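Local coordinates for STAS/SEC14 domain-containing protein (PDB 2Q3L) that is of unknown function but has a SpoIIAA-like, STAS-type fold and may associate with membranes and bind a ligand, at residues T31-D34 against Y35-M38; Q37-P40 against L41-A45; Q97-A100 against T101-N105. One frame throughout, in Å; residues are numbered along the deposited sequence.

Contact 1: residues T31-D34 against Y35-M38; sequences THED and YEQM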
loop_
_atom_site.group_PDB
_atom_site.type_symbol
_atom_site.label_atom_id
_atom_site.label_comp_id
_atom_site.label_asym_id
_atom_site.label_seq_id
_atom_site.Cartn_x
_atom_site.Cartn_y
_atom_site.Cartn_z
ATOM N N THR A 31 -1.957 3.197 -3.152
ATOM C CA THR A 31 -1.949 1.771 -2.976
ATOM C C THR A 31 -2.660 1.130 -4.155
ATOM O O THR A 31 -3.296 1.804 -4.962
ATOM C CB THR A 31 -2.711 1.356 -1.718
ATOM O OG1 THR A 31 -4.054 1.793 -1.858
ATOM C CG2 THR A 31 -2.098 1.985 -0.434
ATOM N N HIS A 32 -2.490 -0.176 -4.261
ATOM C CA HIS A 32 -3.159 -0.962 -5.252
ATOM C C HIS A 32 -4.708 -0.870 -5.136
ATOM O O HIS A 32 -5.436 -0.839 -6.139
ATOM C CB HIS A 32 -2.682 -2.397 -5.083
ATOM C CG HIS A 32 -3.496 -3.390 -5.836
ATOM N ND1 HIS A 32 -3.521 -3.436 -7.220
ATOM C CD2 HIS A 32 -4.295 -4.397 -5.407
ATOM C CE1 HIS A 32 -4.307 -4.423 -7.604
ATOM N NE2 HIS A 32 -4.772 -5.037 -6.532
ATOM N N GLU A 33 -5.193 -0.798 -3.905
ATOM C CA GLU A 33 -6.605 -0.647 -3.620
ATOM C C GLU A 33 -7.095 0.679 -4.204
ATOM O O GLU A 33 -8.198 0.728 -4.694
ATOM C CB GLU A 33 -6.893 -0.733 -2.130
ATOM C CG GLU A 33 -6.624 -2.135 -1.510
ATOM C CD GLU A 33 -5.120 -2.634 -1.524
ATOM O OE1 GLU A 33 -4.166 -1.803 -1.416
ATOM O OE2 GLU A 33 -4.898 -3.880 -1.618
ATOM N N ASP A 34 -6.261 1.717 -4.207
ATOM C CA ASP A 34 -6.636 3.011 -4.814
ATOM C C ASP A 34 -6.796 2.872 -6.317
ATOM O O ASP A 34 -7.740 3.447 -6.860
ATOM C CB ASP A 34 -5.628 4.138 -4.477
ATOM C CG ASP A 34 -5.541 4.427 -2.983
ATOM O OD1 ASP A 34 -6.487 4.065 -2.246
ATOM O OD2 ASP A 34 -4.513 4.977 -2.551
ATOM N N TYR A 35 -5.862 2.162 -6.987
ATOM C CA TYR A 35 -5.966 1.912 -8.429
ATOM C C TYR A 35 -7.170 1.041 -8.746
ATOM O O TYR A 35 -7.823 1.231 -9.761
ATOM C CB TYR A 35 -4.659 1.344 -9.017
ATOM C CG TYR A 35 -3.670 2.445 -9.280
ATOM C CD1 TYR A 35 -2.840 2.930 -8.259
ATOM C CD2 TYR A 35 -3.644 3.087 -10.506
ATOM C CE1 TYR A 35 -1.952 4.042 -8.479
ATOM C CE2 TYR A 35 -2.752 4.168 -10.750
ATOM C CZ TYR A 35 -1.920 4.632 -9.720
ATOM O OH TYR A 35 -1.066 5.673 -9.956
ATOM N N GLU A 36 -7.445 0.067 -7.898
ATOM C CA GLU A 36 -8.633 -0.722 -8.045
ATOM C C GLU A 36 -9.925 0.077 -7.950
ATOM O O GLU A 36 -10.819 -0.194 -8.700
ATOM C CB GLU A 36 -8.689 -1.833 -6.982
ATOM C CG GLU A 36 -7.852 -2.995 -7.305
ATOM C CD GLU A 36 -8.112 -4.135 -6.347
ATOM O OE1 GLU A 36 -8.283 -3.857 -5.134
ATOM O OE2 GLU A 36 -8.142 -5.304 -6.816
ATOM N N GLN A 37 -10.039 1.000 -6.994
ATOM C CA GLN A 37 -11.230 1.838 -6.864
ATOM C C GLN A 37 -11.452 2.748 -8.073
ATOM O O GLN A 37 -12.575 3.030 -8.477
ATOM C CB GLN A 37 -11.138 2.771 -5.664
ATOM C CG GLN A 37 -11.310 2.152 -4.292
ATOM C CD GLN A 37 -11.085 3.195 -3.158
ATOM O OE1 GLN A 37 -11.418 4.395 -3.291
ATOM N NE2 GLN A 37 -10.499 2.729 -2.051
HETATM N N MSE A 38 -10.368 3.205 -8.647
HETATM C CA MSE A 38 -10.416 4.173 -9.752
HETATM C C MSE A 38 -10.594 3.560 -11.151
HETATM O O MSE A 38 -11.001 4.250 -12.102
HETATM C CB MSE A 38 -9.106 5.008 -9.659
HETATM C CG MSE A 38 -8.916 6.099 -10.714
HETATM SE SE MSE A 38 -7.997 5.364 -12.284
HETATM C CE MSE A 38 -6.133 5.702 -11.868
#
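The imidazole of H32 has the side chain of E36 across one face: E36 CG stands 4.0 Å from the centroid of the H32 ring, 24° off its normal and displaced toward the rim, a CH-pi contact one turn along the helix. Past CG the E36 chain runs on extended, and its carboxylate is turned 34° from the ring plane. H32 CG lies anti to the backbone N (chi1 167°), which swings the ring along the helix to E36 while ND1 hydrogen-bonds D73 on helix 68-81; the ring also stacks on that of H69. Cut back to an alanine here, the side chain would probably leave D73 without this partner and E36 CG without a ring to lie against. At the edge of the Y35 ring, near its plane, sits T31 O, 3.5 Å from Y35 CD1. T31 O also accepts from Y35 N, a fairly long bond of 3.3 Å. Three further i to i+4 bonds follow, the shortest from E36 N to H32 O at 2.8 Å. Ahead of them the start of the helix is tied twice: D34 N donates to T31 OG1 (3.2 Å), and T31 N donates to D34 OD2 (3.2 Å), reaching it from above the carboxylate plane. D34 OD2 is also bonded to H7 ND1. With T31 as N-cap, this reciprocal pair is a capping box, here opening the helix of the beta-alpha-beta unit between strands 19-30 and 54-66.

Contact 2: residues Q37-P40 against L41-A45; sequences QMTP and LLESA
The second half of helix 32-45 carries a proline within it, and the contact spans that kink: P40 has no N-H to give to the turn before it, while its carbonyl still serves the turn after, accepting from S44 N at 2.9 Å. The two carbonyls just before P40 are in use as well: L42 N donates to M38 O, and E43 N to T39 O at 2.8 Å. The inward side pairs M38 with L42, side by side and pointing the same way, the selenium of M38 (a selenomethionine) 4.0 Å from L42 CB and 4.1 Å from L42 CD2. This is the buried flank of the helix in its beta-alpha-beta crossover: M38 reaches I9 and I11 of strand 7-16, L42 meets L22 and F24 of strand 19-30, and both touch L77 on helix 68-81. On another flank T39 and E43 meet obliquely, T39 CG2 coming 3.4 Å from E43 OE2. That methyl is anti to the backbone N, which puts OG1 beside the backbone N (chi1 -63°), where it hydrogen-bonds Y35 O one turn back. E43 CG passes close to T39 O, at 3.4 Å, before the extended chain carries the carboxylate back beside the T39 methyl. L41, mostly at the surface though it touches I11, brings CD1 to 4.0 Å from Q37 O.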
loop_
_atom_site.group_PDB
_atom_site.type_symbol
_atom_site.label_atom_id
_atom_site.label_comp_id
_atom_site.label_asym_id
_atom_site.label_seq_id
_atom_site.Cartn_x
_atom_site.Cartn_y
_atom_site.Cartn_z
ATOM N N GLN A 37 -10.039 1.000 -6.994
ATOM C CA GLN A 37 -11.230 1.838 -6.864
ATOM C C GLN A 37 -11.452 2.748 -8.073
ATOM O O GLN A 37 -12.575 3.030 -8.477
ATOM C CB GLN A 37 -11.138 2.771 -5.664
ATOM C CG GLN A 37 -11.310 2.152 -4.292
ATOM C CD GLN A 37 -11.085 3.195 -3.158
ATOM O OE1 GLN A 37 -11.418 4.395 -3.291
ATOM N NE2 GLN A 37 -10.499 2.729 -2.051
HETATM N N MSE A 38 -10.368 3.205 -8.647
HETATM C CA MSE A 38 -10.416 4.173 -9.752
HETATM C C MSE A 38 -10.594 3.560 -11.151
HETATM O O MSE A 38 -11.001 4.250 -12.102
HETATM C CB MSE A 38 -9.106 5.008 -9.659
HETATM C CG MSE A 38 -8.916 6.099 -10.714
HETATM SE SE MSE A 38 -7.997 5.364 -12.284
HETATM C CE MSE A 38 -6.133 5.702 -11.868
ATOM N N THR A 39 -10.217 2.289 -11.290
ATOM C CA THR A 39 -10.130 1.665 -12.602
ATOM C C THR A 39 -11.464 1.550 -13.362
ATOM O O THR A 39 -11.482 1.849 -14.551
ATOM C CB THR A 39 -9.336 0.349 -12.555
ATOM O OG1 THR A 39 -7.981 0.648 -12.155
ATOM C CG2 THR A 39 -9.317 -0.337 -13.913
ATOM N N PRO A 40 -12.557 1.108 -12.692
ATOM C CA PRO A 40 -13.864 1.052 -13.350
ATOM C C PRO A 40 -14.347 2.410 -13.867
ATOM O O PRO A 40 -14.911 2.460 -14.950
ATOM C CB PRO A 40 -14.781 0.534 -12.257
ATOM C CG PRO A 40 -13.878 -0.153 -11.282
ATOM C CD PRO A 40 -12.604 0.580 -11.317
ATOM N N LEU A 41 -14.102 3.493 -13.134
ATOM C CA LEU A 41 -14.458 4.839 -13.618
ATOM C C LEU A 41 -13.639 5.222 -14.835
ATOM O O LEU A 41 -14.139 5.819 -15.784
ATOM C CB LEU A 41 -14.258 5.870 -12.513
ATOM C CG LEU A 41 -15.383 5.634 -11.490
ATOM C CD1 LEU A 41 -14.900 5.806 -10.056
ATOM C CD2 LEU A 41 -16.612 6.462 -11.812
ATOM N N LEU A 42 -12.360 4.887 -14.795
ATOM C CA LEU A 42 -11.515 5.150 -15.944
ATOM C C LEU A 42 -12.030 4.355 -17.127
ATOM O O LEU A 42 -12.182 4.913 -18.208
ATOM C CB LEU A 42 -10.083 4.793 -15.663
ATOM C CG LEU A 42 -9.065 4.936 -16.771
ATOM C CD1 LEU A 42 -8.972 6.405 -17.206
ATOM C CD2 LEU A 42 -7.755 4.440 -16.247
ATOM N N GLU A 43 -12.271 3.056 -16.954
ATOM C CA GLU A 43 -12.799 2.256 -18.060
ATOM C C GLU A 43 -14.165 2.812 -18.613
ATOM O O GLU A 43 -14.417 2.788 -19.819
ATOM C CB GLU A 43 -12.930 0.819 -17.607
ATOM C CG GLU A 43 -11.577 0.122 -17.484
ATOM C CD GLU A 43 -11.688 -1.246 -16.813
ATOM O OE1 GLU A 43 -12.814 -1.640 -16.465
ATOM O OE2 GLU A 43 -10.657 -1.924 -16.621
ATOM N N SER A 44 -15.005 3.341 -17.717
ATOM C CA SER A 44 -16.256 3.970 -18.093
ATOM C C SER A 44 -15.977 5.245 -18.963
ATOM O O SER A 44 -16.482 5.372 -20.070
ATOM C CB SER A 44 -17.072 4.280 -16.830
ATOM O OG SER A 44 -18.231 4.998 -17.147
ATOM N N ALA A 45 -15.112 6.131 -18.480
ATOM C CA ALA A 45 -14.693 7.334 -19.199
ATOM C C ALA A 45 -14.175 7.094 -20.596
ATOM O O ALA A 45 -14.450 7.876 -21.472
ATOM C CB ALA A 45 -13.611 8.089 -18.394
#

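Contact 3: residues Q97-A100 against T101-N105; sequences QEWA and TRVAN. With NA (sodium ion), chain C.
Regular i to i+4 bonds run through these nine residues, R102 N to E98 O, V103 N to W99 O and A104 N to A100 O all between 3.0 and 3.1 Å. The turn at T101 is gripped more heavily: Q97 O takes both T101 N and T101 OG1, from opposite faces of its plane, the hydroxyl bond being the shorter at 2.8 Å. With OG1 beside its own backbone N (chi1 -62°), the hydroxyl of this buried threonine is turned back to the carbonyl one turn earlier, and its side chain touches F114 of strand 111-115. On the outer side, V103 CG2 sits over one face of the W99 indole, 3.9 Å from the centroid of the six-membered ring and 19° off its normal, a CH-pi contact offset toward the rim. R102 comes to the same indole at its edge, in plane, with NH2 3.8 Å from W99 CD1; guanidinium and ring planes stand 80° apart. E98 OE2 lies 4.5 Å from R102 NE, too far for a salt bridge, though the opposite charges probably favour each other. Further along, N105 clasps the sodium ion with two oxygens, its backbone O and its side-chain OD1, each at 2.5 Å. A water adds a ligand, and T108 and G110 supply carbonyls. The last turn of helix 95-107 and the loop after it thus form a sodium site, on the way to strand 111-115 of the last beta-alpha-beta unit.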
loop_
_atom_site.group_PDB
_atom_site.type_symbol
_atom_site.label_atom_id
_atom_site.label_comp_id
_atom_site.label_asym_id
_atom_site.label_seq_id
_atom_site.Cartn_x
_atom_site.Cartn_y
_atom_site.Cartn_z
ATOM N N GLN A 97 9.824 17.409 -10.242
ATOM C CA GLN A 97 8.592 16.863 -10.824
ATOM C C GLN A 97 8.465 17.237 -12.298
ATOM O O GLN A 97 7.800 16.507 -13.066
ATOM C CB GLN A 97 7.320 17.336 -10.084
ATOM C CG GLN A 97 7.075 16.683 -8.739
ATOM C CD GLN A 97 5.765 17.106 -8.108
ATOM O OE1 GLN A 97 5.108 18.016 -8.552
ATOM N NE2 GLN A 97 5.386 16.429 -7.070
ATOM N N GLU A 98 9.024 18.397 -12.674
ATOM C CA GLU A 98 9.006 18.838 -14.065
ATOM C C GLU A 98 9.861 17.863 -14.848
ATOM O O GLU A 98 9.449 17.326 -15.853
ATOM C CB GLU A 98 9.543 20.262 -14.232
ATOM C CG GLU A 98 9.498 20.718 -15.704
ATOM C CD GLU A 98 10.088 22.085 -15.934
ATOM O OE1 GLU A 98 10.725 22.645 -15.008
ATOM O OE2 GLU A 98 9.903 22.596 -17.057
ATOM N N TRP A 99 11.032 17.581 -14.340
ATOM C CA TRP A 99 11.923 16.625 -14.956
ATOM C C TRP A 99 11.271 15.247 -15.113
ATOM O O TRP A 99 11.313 14.681 -16.184
ATOM C CB TRP A 99 13.227 16.547 -14.150
ATOM C CG TRP A 99 14.120 15.505 -14.629
ATOM C CD1 TRP A 99 14.998 15.601 -15.654
ATOM C CD2 TRP A 99 14.229 14.176 -14.121
ATOM N NE1 TRP A 99 15.654 14.412 -15.816
ATOM C CE2 TRP A 99 15.192 13.517 -14.891
ATOM C CE3 TRP A 99 13.613 13.484 -13.078
ATOM C CZ2 TRP A 99 15.559 12.203 -14.655
ATOM C CZ3 TRP A 99 13.956 12.170 -12.861
ATOM C CH2 TRP A 99 14.920 11.542 -13.641
ATOM N N ALA A 100 10.647 14.732 -14.067
ATOM C CA ALA A 100 9.933 13.444 -14.137
ATOM C C ALA A 100 8.809 13.434 -15.163
ATOM O O ALA A 100 8.470 12.396 -15.687
ATOM C CB ALA A 100 9.361 13.071 -12.774
ATOM N N THR A 101 8.212 14.591 -15.416
ATOM C CA THR A 101 7.149 14.732 -16.420
ATOM C C THR A 101 7.748 14.616 -17.827
ATOM O O THR A 101 7.138 14.015 -18.705
ATOM C CB THR A 101 6.404 16.083 -16.228
ATOM O OG1 THR A 101 5.777 16.086 -14.934
ATOM C CG2 THR A 101 5.322 16.249 -17.248
ATOM N N ARG A 102 8.942 15.198 -18.006
ATOM C CA ARG A 102 9.706 15.150 -19.250
ATOM C C ARG A 102 10.176 13.729 -19.541
ATOM O O ARG A 102 10.166 13.284 -20.695
ATOM C CB ARG A 102 10.869 16.142 -19.214
ATOM C CG ARG A 102 10.347 17.577 -19.275
ATOM C CD ARG A 102 11.429 18.664 -19.554
ATOM N NE ARG A 102 12.234 19.014 -18.389
ATOM C CZ ARG A 102 13.507 18.669 -18.165
ATOM N NH1 ARG A 102 14.200 17.933 -19.036
ATOM N NH2 ARG A 102 14.104 19.074 -17.042
ATOM N N VAL A 103 10.568 13.009 -18.502
ATOM C CA VAL A 103 10.902 11.600 -18.646
ATOM C C VAL A 103 9.644 10.831 -19.052
ATOM O O VAL A 103 9.661 10.059 -20.029
ATOM C CB VAL A 103 11.491 11.045 -17.356
ATOM C CG1 VAL A 103 11.606 9.540 -17.410
ATOM C CG2 VAL A 103 12.843 11.662 -17.095
ATOM N N ALA A 104 8.524 11.030 -18.351
ATOM C CA ALA A 104 7.292 10.335 -18.771
ATOM C C ALA A 104 6.913 10.647 -20.230
ATOM O O ALA A 104 6.371 9.786 -20.945
ATOM C CB ALA A 104 6.156 10.746 -17.920
ATOM N N ASN A 105 7.148 11.899 -20.649
ATOM C CA ASN A 105 6.763 12.332 -21.987
ATOM C C ASN A 105 7.623 11.584 -23.029
ATOM O O ASN A 105 7.180 11.324 -24.130
ATOM C CB ASN A 105 6.927 13.839 -22.155
ATOM C CG ASN A 105 6.299 14.369 -23.451
ATOM O OD1 ASN A 105 5.233 13.951 -23.883
ATOM N ND2 ASN A 105 6.977 15.250 -24.082
HETATM NA NA NA C . 4.752 11.577 -24.676
HETATM O O HOH W 1 5.547 12.503 -26.800
#

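Overall arrangement
Following the chain from the N terminus, strand 19-30 runs into helix 32-45, where contact 1 caps the start and contact 2 continues to the end. They overlap at Q37 and M38, contact 2 beginning on the residues where contact 1 ends. None of the three closes a long loop, because each joins neighbouring turns, and none nests in or crosses another. Contacts 1 and 2 thus lie on the helix that links strands 19-30 and 54-66, and contact 3, later in the chain, on helix 95-107, which links strands 85-91 and 111-115. Contact 3 lies about 23 Å from contact 1 and about 25 Å from contact 2, centre to centre; contacts 2 and 3 are on opposite sides of the chain's centre.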